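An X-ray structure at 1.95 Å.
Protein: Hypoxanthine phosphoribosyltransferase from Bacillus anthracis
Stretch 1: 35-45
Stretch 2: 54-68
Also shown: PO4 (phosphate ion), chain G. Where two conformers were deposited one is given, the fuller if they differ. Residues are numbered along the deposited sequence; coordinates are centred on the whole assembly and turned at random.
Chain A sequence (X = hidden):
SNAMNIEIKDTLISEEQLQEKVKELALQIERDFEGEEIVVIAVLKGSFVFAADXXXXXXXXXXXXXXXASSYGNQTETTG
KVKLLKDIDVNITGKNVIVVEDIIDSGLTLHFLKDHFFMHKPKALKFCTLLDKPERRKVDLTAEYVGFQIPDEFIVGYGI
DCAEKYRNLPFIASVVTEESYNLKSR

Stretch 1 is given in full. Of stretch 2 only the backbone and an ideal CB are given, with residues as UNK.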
ATOM      1  N   GLY A  35     -14.219  -4.665 -20.785  1.00 55.98           N
ATOM      2  CA  GLY A  35     -14.387  -3.382 -21.458  1.00 54.99           C
ATOM      3  C   GLY A  35     -14.638  -2.159 -20.579  1.00 58.02           C
ATOM      4  O   GLY A  35     -14.998  -1.105 -21.095  1.00 58.17           O
ATOM      5  N   GLU A  36     -14.405  -2.254 -19.272  1.00 54.77           N
ATOM      6  CA  GLU A  36     -14.644  -1.105 -18.401  1.00 58.84           C
ATOM      7  C   GLU A  36     -13.507  -0.761 -17.463  1.00 55.10           C
ATOM      8  O   GLU A  36     -12.672  -1.589 -17.140  1.00 56.56           O
ATOM      9  CB  GLU A  36     -15.903  -1.320 -17.555  1.00 58.63           C
ATOM     10  CG  GLU A  36     -17.124  -1.653 -18.399  1.00 64.56           C
ATOM     11  CD  GLU A  36     -18.430  -1.559 -17.652  1.00 67.49           C
ATOM     12  OE1 GLU A  36     -19.264  -2.448 -17.883  1.00 69.72           O
ATOM     13  OE2 GLU A  36     -18.633  -0.612 -16.842  1.00 72.67           O
ATOM     14  N   GLU A  37     -13.513   0.491 -17.029  1.00 57.46           N
ATOM     15  CA  GLU A  37     -12.561   1.010 -16.045  1.00 57.70           C
ATOM     16  C   GLU A  37     -13.015   0.511 -14.674  1.00 57.39           C
ATOM     17  O   GLU A  37     -14.194   0.228 -14.482  1.00 54.43           O
ATOM     18  CB  GLU A  37     -12.571   2.532 -16.048  1.00 60.49           C
ATOM     19  CG  GLU A  37     -12.283   3.125 -17.420  1.00 66.80           C
ATOM     20  CD  GLU A  37     -12.352   4.641 -17.421  1.00 70.72           C
ATOM     21  OE1 GLU A  37     -12.245   5.249 -16.335  1.00 78.62           O
ATOM     22  OE2 GLU A  37     -12.515   5.222 -18.515  1.00 78.05           O
ATOM     23  N   ILE A  38     -12.081   0.401 -13.735  1.00 54.23           N
ATOM     24  CA  ILE A  38     -12.381  -0.061 -12.392  1.00 56.66           C
ATOM     25  C   ILE A  38     -11.711   0.819 -11.364  1.00 55.03           C
ATOM     26  O   ILE A  38     -10.617   1.319 -11.593  1.00 53.77           O
ATOM     27  CB  ILE A  38     -11.832  -1.483 -12.163  1.00 59.02           C
ATOM     28  CG1 ILE A  38     -12.448  -2.461 -13.161  1.00 59.02           C
ATOM     29  CG2 ILE A  38     -12.126  -1.958 -10.746  1.00 60.69           C
ATOM     30  CD1 ILE A  38     -11.750  -3.807 -13.164  1.00 60.87           C
ATOM     31  N   VAL A  39     -12.387   1.022 -10.230  1.00 49.78           N
ATOM     32  CA  VAL A  39     -11.809   1.744  -9.115  1.00 46.01           C
ATOM     33  C   VAL A  39     -11.587   0.688  -8.027  1.00 45.24           C
ATOM     34  O   VAL A  39     -12.514  -0.029  -7.636  1.00 44.90           O
ATOM     35  CB  VAL A  39     -12.721   2.848  -8.547  1.00 46.63           C
ATOM     36  CG1 VAL A  39     -12.101   3.461  -7.284  1.00 46.37           C
ATOM     37  CG2 VAL A  39     -12.986   3.919  -9.599  1.00 47.88           C
ATOM     38  N   VAL A  40     -10.352   0.581  -7.570  1.00 44.06           N
ATOM     39  CA  VAL A  40     -10.007  -0.351  -6.509  1.00 48.12           C
ATOM     40  C   VAL A  40      -9.806   0.453  -5.232  1.00 47.07           C
ATOM     41  O   VAL A  40      -9.065   1.425  -5.211  1.00 49.68           O
ATOM     42  CB  VAL A  40      -8.742  -1.155  -6.829  1.00 48.07           C
ATOM     43  CG1 VAL A  40      -8.276  -1.942  -5.621  1.00 51.29           C
ATOM     44  CG2 VAL A  40      -9.003  -2.097  -7.974  1.00 52.36           C
ATOM     45  N   ILE A  41     -10.530   0.085  -4.182  1.00 48.07           N
ATOM     46  CA  ILE A  41     -10.389   0.754  -2.907  1.00 43.60           C
ATOM     47  C   ILE A  41      -9.886  -0.256  -1.905  1.00 45.29           C
ATOM     48  O   ILE A  41     -10.597  -1.188  -1.510  1.00 48.87           O
ATOM     49  CB  ILE A  41     -11.696   1.366  -2.405  1.00 44.72           C
ATOM     50  CG1 ILE A  41     -12.187   2.438  -3.377  1.00 42.67           C
ATOM     51  CG2 ILE A  41     -11.479   2.012  -1.036  1.00 43.23           C
ATOM     52  CD1 ILE A  41     -13.557   2.931  -3.019  1.00 44.86           C
ATOM     53  N   ALA A  42      -8.651  -0.046  -1.474  1.00 45.69           N
ATOM     54  CA  ALA A  42      -8.016  -0.939  -0.508  1.00 48.33           C
ATOM     55  C   ALA A  42      -8.172  -0.466   0.936  1.00 48.22           C
ATOM     56  O   ALA A  42      -7.980   0.710   1.242  1.00 49.57           O
ATOM     57  CB  ALA A  42      -6.552  -1.073  -0.864  1.00 49.15           C
ATOM     58  N   VAL A  43      -8.547  -1.385   1.822  1.00 49.26           N
ATOM     59  CA  VAL A  43      -8.737  -1.052   3.228  1.00 49.64           C
ATOM     60  C   VAL A  43      -7.369  -1.159   3.931  1.00 50.21           C
ATOM     61  O   VAL A  43      -6.825  -2.248   4.117  1.00 49.47           O
ATOM     62  CB  VAL A  43      -9.789  -1.957   3.916  1.00 49.80           C
ATOM     63  CG1 VAL A  43     -10.073  -1.467   5.323  1.00 52.37           C
ATOM     64  CG2 VAL A  43     -11.103  -1.965   3.146  1.00 51.91           C
ATOM     65  N   LEU A  44      -6.797  -0.014   4.273  1.00 49.00           N
ATOM     66  CA  LEU A  44      -5.521   0.014   4.997  1.00 51.57           C
ATOM     67  C   LEU A  44      -5.666  -0.537   6.424  1.00 53.21           C
ATOM     68  O   LEU A  44      -6.761  -0.560   6.974  1.00 50.98           O
ATOM     69  CB  LEU A  44      -5.005   1.433   5.073  1.00 50.45           C
ATOM     70  CG  LEU A  44      -4.557   2.010   3.749  1.00 49.01           C
ATOM     71  CD1 LEU A  44      -4.241   3.478   3.926  1.00 49.94           C
ATOM     72  CD2 LEU A  44      -3.339   1.257   3.240  1.00 53.12           C
ATOM     73  N   LYS A  45      -4.576  -1.041   7.006  1.00 56.33           N
ATOM     74  CA  LYS A  45      -3.270  -1.104   6.350  1.00 55.93           C
ATOM     75  C   LYS A  45      -2.999  -2.454   5.722  1.00 54.80           C
ATOM     76  O   LYS A  45      -2.279  -2.545   4.733  1.00 53.26           O
ATOM     77  CB  LYS A  45      -2.173  -0.899   7.394  1.00 60.29           C
ATOM     78  CG  LYS A  45      -2.196   0.463   8.057  1.00 63.36           C
ATOM     79  CD  LYS A  45      -1.233   0.584   9.242  1.00 67.51           C
ATOM     80  CE  LYS A  45      -1.422   1.948   9.891  1.00 68.07           C
ATOM     81  NZ  LYS A  45      -0.514   2.161  11.040  1.00 67.35           N
ATOM     82  N   UNK A  54      -2.415  -7.606  -6.723  1.00 52.79           N
ATOM     83  CA  UNK A  54      -3.631  -7.819  -7.497  1.00 52.93           C
ATOM     84  C   UNK A  54      -3.761  -6.870  -8.683  1.00 51.27           C
ATOM     85  O   UNK A  54      -4.022  -7.295  -9.821  1.00 49.99           O
ATOM     86  CB  UNK A  54      -4.852  -7.668  -6.588  1.00 52.93           C
ATOM     87  N   UNK A  55      -3.581  -5.582  -8.438  1.00 50.25           N
ATOM     88  CA  UNK A  55      -3.775  -4.621  -9.527  1.00 50.83           C
ATOM     89  C   UNK A  55      -2.797  -4.754 -10.682  1.00 50.40           C
ATOM     90  O   UNK A  55      -3.136  -4.419 -11.828  1.00 49.31           O
ATOM     91  CB  UNK A  55      -3.679  -3.200  -8.968  1.00 50.83           C
ATOM     92  N   UNK A  56      -1.610  -5.267 -10.401  1.00 52.91           N
ATOM     93  CA  UNK A  56      -0.602  -5.449 -11.435  1.00 55.28           C
ATOM     94  C   UNK A  56      -0.940  -6.563 -12.434  1.00 57.37           C
ATOM     95  O   UNK A  56      -0.311  -6.657 -13.475  1.00 56.14           O
ATOM     96  CB  UNK A  56       0.747  -5.747 -10.778  1.00 55.28           C
ATOM     97  N   UNK A  57      -1.922  -7.394 -12.096  1.00 57.37           N
ATOM     98  CA  UNK A  57      -2.403  -8.439 -12.986  1.00 60.28           C
ATOM     99  C   UNK A  57      -3.686  -8.027 -13.682  1.00 58.12           C
ATOM    100  O   UNK A  57      -4.136  -8.721 -14.582  1.00 61.92           O
ATOM    101  CB  UNK A  57      -2.622  -9.739 -12.210  1.00 60.28           C
ATOM    102  N   UNK A  58      -4.272  -6.899 -13.284  1.00 54.49           N
ATOM    103  CA  UNK A  58      -5.496  -6.429 -13.930  1.00 53.75           C
ATOM    104  C   UNK A  58      -5.113  -5.510 -15.076  1.00 53.44           C
ATOM    105  O   UNK A  58      -4.456  -4.485 -14.882  1.00 53.62           O
ATOM    106  CB  UNK A  58      -6.412  -5.712 -12.937  1.00 53.75           C
ATOM    107  N   UNK A  59      -5.570  -5.851 -16.267  1.00 55.10           N
ATOM    108  CA  UNK A  59      -5.221  -5.063 -17.453  1.00 58.63           C
ATOM    109  C   UNK A  59      -6.160  -3.909 -17.704  1.00 54.33           C
ATOM    110  O   UNK A  59      -5.805  -2.996 -18.422  1.00 52.90           O
ATOM    111  CB  UNK A  59      -5.197  -5.963 -18.690  1.00 58.63           C
ATOM    112  N   UNK A  60      -7.366  -3.956 -17.143  1.00 54.52           N
ATOM    113  CA  UNK A  60      -8.298  -2.847 -17.289  1.00 52.70           C
ATOM    114  C   UNK A  60      -7.672  -1.565 -16.739  1.00 55.02           C
ATOM    115  O   UNK A  60      -6.689  -1.610 -15.976  1.00 50.45           O
ATOM    116  CB  UNK A  60      -9.617  -3.152 -16.576  1.00 52.70           C
ATOM    117  N   UNK A  61      -8.235  -0.416 -17.126  1.00 55.76           N
ATOM    118  CA  UNK A  61      -7.807   0.870 -16.551  1.00 56.74           C
ATOM    119  C   UNK A  61      -8.217   0.839 -15.099  1.00 52.61           C
ATOM    120  O   UNK A  61      -9.399   0.775 -14.799  1.00 50.97           O
ATOM    121  CB  UNK A  61      -8.417   2.069 -17.280  1.00 56.74           C
ATOM    122  N   UNK A  62      -7.257   0.952 -14.201  1.00 52.73           N
ATOM    123  CA  UNK A  62      -7.551   0.935 -12.784  1.00 49.53           C
ATOM    124  C   UNK A  62      -7.184   2.235 -12.077  1.00 48.61           C
ATOM    125  O   UNK A  62      -6.111   2.790 -12.294  1.00 50.62           O
ATOM    126  CB  UNK A  62      -6.816  -0.234 -12.124  1.00 49.53           C
ATOM    127  N   UNK A  63      -8.081   2.692 -11.212  1.00 47.39           N
ATOM    128  CA  UNK A  63      -7.838   3.845 -10.335  1.00 48.98           C
ATOM    129  C   UNK A  63      -7.792   3.242  -8.941  1.00 46.49           C
ATOM    130  O   UNK A  63      -8.645   2.433  -8.591  1.00 48.27           O
ATOM    131  CB  UNK A  63      -8.905   4.934 -10.466  1.00 48.98           C
ATOM    132  N   UNK A  64      -6.776   3.553  -8.152  1.00 48.71           N
ATOM    133  CA  UNK A  64      -6.766   2.982  -6.808  1.00 50.22           C
ATOM    134  C   UNK A  64      -6.815   4.082  -5.755  1.00 47.92           C
ATOM    135  O   UNK A  64      -6.280   5.152  -5.948  1.00 47.32           O
ATOM    136  CB  UNK A  64      -5.525   2.110  -6.605  1.00 50.22           C
ATOM    137  N   UNK A  65      -7.475   3.803  -4.642  1.00 46.47           N
ATOM    138  CA  UNK A  65      -7.522   4.750  -3.534  1.00 46.96           C
ATOM    139  C   UNK A  65      -7.570   3.889  -2.268  1.00 46.02           C
ATOM    140  O   UNK A  65      -7.696   2.647  -2.333  1.00 45.09           O
ATOM    141  CB  UNK A  65      -8.716   5.701  -3.634  1.00 46.96           C
ATOM    142  N   UNK A  66      -7.452   4.553  -1.126  1.00 46.89           N
ATOM    143  CA  UNK A  66      -7.424   3.878   0.148  1.00 47.21           C
ATOM    144  C   UNK A  66      -8.436   4.434   1.143  1.00 46.20           C
ATOM    145  O   UNK A  66      -8.812   5.606   1.094  1.00 45.75           O
ATOM    146  CB  UNK A  66      -6.016   3.964   0.740  1.00 47.21           C
ATOM    147  N   UNK A  67      -8.863   3.568   2.045  1.00 47.81           N
ATOM    148  CA  UNK A  67      -9.749   3.960   3.115  1.00 50.96           C
ATOM    149  C   UNK A  67      -9.177   3.392   4.401  1.00 50.97           C
ATOM    150  O   UNK A  67      -8.579   2.313   4.405  1.00 50.17           O
ATOM    151  CB  UNK A  67     -11.181   3.479   2.870  1.00 50.96           C
ATOM    152  N   UNK A  68      -9.334   4.142   5.484  0.50 50.42           N
ATOM    153  CA  UNK A  68      -8.876   3.724   6.784  0.50 51.08           C
ATOM    154  C   UNK A  68     -10.024   3.881   7.783  0.50 53.35           C
ATOM    155  O   UNK A  68     -10.664   4.931   7.845  0.50 52.07           O
ATOM    156  CB  UNK A  68      -7.648   4.528   7.215  0.50 51.08           C
TER
HETATM  157  P   PO4 G 202      -5.066  -3.425   9.548  0.80 98.13           P
HETATM  158  O1  PO4 G 202      -4.821  -1.981   9.931  0.80 80.78           O
HETATM  159  O2  PO4 G 202      -3.731  -4.105   9.404  0.80 65.24           O
HETATM  160  O3  PO4 G 202      -5.862  -4.171  10.599  0.80 79.67           O
HETATM  161  O4  PO4 G 202      -5.826  -3.451   8.238  0.80 88.50           O

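Position 54 is helical, and its CB points toward stretch 1 with nothing of it within 5.5 Å. Many side chains would fit; it is Leu54. Position 55 also points toward stretch 1, where Val40 offers a methyl. A long or branched apolar side chain could reach it. Ile55 CG2 lies 4.2 Å from Val40 CG2.

Positions 56 and 57 are out of reach in a type I turn, and stretch 1 sets no preference. They are Arg56 and His57. Position 58 closes the turn and points back toward the end of Ile38. An apolar side chain of some length suits it. Ile58 CG2 comes to 4.4 Å from Ile38 CD1. Position 59, out of reach, is Lys59.

At position 60 the ideal CB sits 3.5 Å from Glu36 O, a carbonyl that could accept a hydrogen bond. A short side chain with a donor would suit: Asn, Ser or Thr. Asn60 is found, and its ND2 donates to Glu36 O at 2.8 Å, nearly straight at 173°.

Position 61 has its CB 4.0 Å from Glu37 CG. The nearby carboxylate would favour Lys or Arg, and a small polar residue would also fit. The deposited Asp61 is less expected: its OD2 is 4.5 Å from Glu37 OE2, a pair of like charges. Its backbone O accepts from Ile38 N at 2.9 Å, opening the parallel pairing of the strands.

From 62 the side chains alternate between the two faces of the sheet. Position 62 shares a face with Ile38 and Val40, so a branched apolar residue suits. Val62 CG1 packs 3.9 Å from Val40 CG2. Position 63 lies beside Val39 on the other face; Val, Ile or Thr would fit. It is Thr63, its CB 4.2 Å from Val39 CG2.

Position 64 pairs with Val40, favouring an apolar side chain. Ile64 CD1 reaches Val40 CG1 at 3.9 Å. Position 65 pairs with Ile41, whose apolar side chain suggests Val or Ile. Asp65 instead turns OD1 to its neighbour's backbone: the N of 66 donates to it at 2.8 Å.

Position 66 has its CB 3.7 Å from Leu44 CD1, beside small Ala42. A large apolar or aromatic side chain suits. Phe66 CD1 lies 3.8 Å from Ala42 CB and 3.7 Å from Leu44 CD2.

Position 67 faces Ile41 and Val43, calling for Val, Ile or Leu. Ile67 CG2 is 4.0 Å from both Ile41 CG2 and Val43 CG2. At position 68 CA-to-CB points sideways, and the ideal CB is 4.6 Å from Leu44 CB. It is undemanding; it is Ser68.

Stretch 2 (54-68) LIRHIKNDVTIDFIS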
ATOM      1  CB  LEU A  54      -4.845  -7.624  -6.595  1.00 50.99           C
ATOM      2  CG  LEU A  54      -6.224  -7.859  -7.233  1.00 50.43           C
ATOM      3  CD1 LEU A  54      -6.425  -9.337  -7.526  1.00 52.08           C
ATOM      4  CD2 LEU A  54      -7.311  -7.351  -6.296  1.00 48.97           C
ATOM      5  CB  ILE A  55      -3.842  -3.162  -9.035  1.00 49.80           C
ATOM      6  CG1 ILE A  55      -2.479  -2.674  -8.533  1.00 50.69           C
ATOM      7  CG2 ILE A  55      -4.945  -3.032  -7.981  1.00 50.47           C
ATOM      8  CD1 ILE A  55      -2.504  -1.219  -8.108  1.00 50.72           C
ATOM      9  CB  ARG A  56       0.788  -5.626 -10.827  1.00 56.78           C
ATOM     10  CG  ARG A  56       1.355  -4.301 -10.356  1.00 55.81           C
ATOM     11  CD  ARG A  56       2.753  -4.440  -9.819  1.00 55.90           C
ATOM     12  NE  ARG A  56       2.741  -5.041  -8.501  1.00 56.81           N
ATOM     13  CZ  ARG A  56       3.815  -5.261  -7.757  1.00 57.00           C
ATOM     14  NH1 ARG A  56       5.029  -4.961  -8.224  1.00 58.15           N
ATOM     15  NH2 ARG A  56       3.673  -5.795  -6.550  1.00 54.83           N
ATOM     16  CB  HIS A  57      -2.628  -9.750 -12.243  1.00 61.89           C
ATOM     17  CG  HIS A  57      -1.351 -10.427 -11.855  1.00 63.45           C
ATOM     18  ND1 HIS A  57      -0.914 -10.528 -10.554  1.00 66.27           N
ATOM     19  CD2 HIS A  57      -0.384 -10.986 -12.620  1.00 65.90           C
ATOM     20  CE1 HIS A  57       0.256 -11.143 -10.533  1.00 65.54           C
ATOM     21  NE2 HIS A  57       0.598 -11.430 -11.772  1.00 67.06           N
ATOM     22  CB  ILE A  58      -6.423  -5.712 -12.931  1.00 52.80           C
ATOM     23  CG1 ILE A  58      -6.900  -6.717 -11.884  1.00 54.56           C
ATOM     24  CG2 ILE A  58      -7.618  -5.106 -13.653  1.00 52.60           C
ATOM     25  CD1 ILE A  58      -7.609  -6.079 -10.703  1.00 54.27           C
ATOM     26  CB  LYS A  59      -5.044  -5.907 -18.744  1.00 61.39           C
ATOM     27  CG  LYS A  59      -3.747  -6.750 -18.880  1.00 72.76           C
ATOM     28  CD  LYS A  59      -3.858  -8.167 -18.327  1.00 78.83           C
ATOM     29  CE  LYS A  59      -4.675  -8.987 -19.311  1.00 76.68           C
ATOM     30  NZ  LYS A  59      -4.985 -10.337 -18.773  1.00 84.43           N
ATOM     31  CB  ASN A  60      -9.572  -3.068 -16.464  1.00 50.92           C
ATOM     32  CG  ASN A  60     -10.313  -4.344 -16.821  1.00 51.54           C
ATOM     33  OD1 ASN A  60      -9.756  -5.433 -16.726  1.00 54.91           O
ATOM     34  ND2 ASN A  60     -11.603  -4.224 -17.140  1.00 51.10           N
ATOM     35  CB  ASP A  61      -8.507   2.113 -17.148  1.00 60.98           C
ATOM     36  CG  ASP A  61      -7.837   2.616 -18.409  1.00 69.45           C
ATOM     37  OD1 ASP A  61      -6.754   2.100 -18.766  1.00 70.64           O
ATOM     38  OD2 ASP A  61      -8.389   3.547 -19.037  1.00 85.71           O
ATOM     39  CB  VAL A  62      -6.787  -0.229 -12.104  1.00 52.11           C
ATOM     40  CG1 VAL A  62      -6.857  -0.140 -10.591  1.00 49.72           C
ATOM     41  CG2 VAL A  62      -7.310  -1.592 -12.570  1.00 53.31           C
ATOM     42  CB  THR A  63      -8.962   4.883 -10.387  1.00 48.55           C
ATOM     43  OG1 THR A  63      -8.940   5.509 -11.653  1.00 49.87           O
ATOM     44  CG2 THR A  63      -8.786   5.985  -9.306  1.00 51.39           C
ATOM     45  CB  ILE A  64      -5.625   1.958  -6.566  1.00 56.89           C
ATOM     46  CG1 ILE A  64      -5.752   1.335  -5.161  1.00 62.44           C
ATOM     47  CG2 ILE A  64      -4.271   2.603  -6.718  1.00 59.64           C
ATOM     48  CD1 ILE A  64      -4.968   0.052  -4.973  1.00 64.16           C
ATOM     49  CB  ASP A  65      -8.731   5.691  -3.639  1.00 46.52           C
ATOM     50  CG  ASP A  65      -8.585   6.971  -2.783  1.00 49.73           C
ATOM     51  OD1 ASP A  65      -7.555   7.149  -2.086  1.00 47.91           O
ATOM     52  OD2 ASP A  65      -9.499   7.824  -2.832  1.00 47.99           O
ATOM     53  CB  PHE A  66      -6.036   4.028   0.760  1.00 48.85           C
ATOM     54  CG  PHE A  66      -4.943   3.472  -0.081  1.00 50.91           C
ATOM     55  CD1 PHE A  66      -4.687   2.110  -0.070  1.00 53.94           C
ATOM     56  CD2 PHE A  66      -4.174   4.291  -0.879  1.00 51.89           C
ATOM     57  CE1 PHE A  66      -3.691   1.571  -0.847  1.00 55.11           C
ATOM     58  CE2 PHE A  66      -3.163   3.756  -1.668  1.00 54.38           C
ATOM     59  CZ  PHE A  66      -2.927   2.396  -1.653  1.00 55.01           C
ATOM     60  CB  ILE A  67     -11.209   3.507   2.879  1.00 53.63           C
ATOM     61  CG1 ILE A  67     -12.135   4.125   3.922  1.00 59.26           C
ATOM     62  CG2 ILE A  67     -11.334   1.994   2.923  1.00 52.35           C
ATOM     63  CD1 ILE A  67     -13.614   4.032   3.580  1.00 60.67           C
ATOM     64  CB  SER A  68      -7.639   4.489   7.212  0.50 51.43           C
ATOM     65  OG  SER A  68      -7.291   4.089   8.509  0.50 51.57           O
TER
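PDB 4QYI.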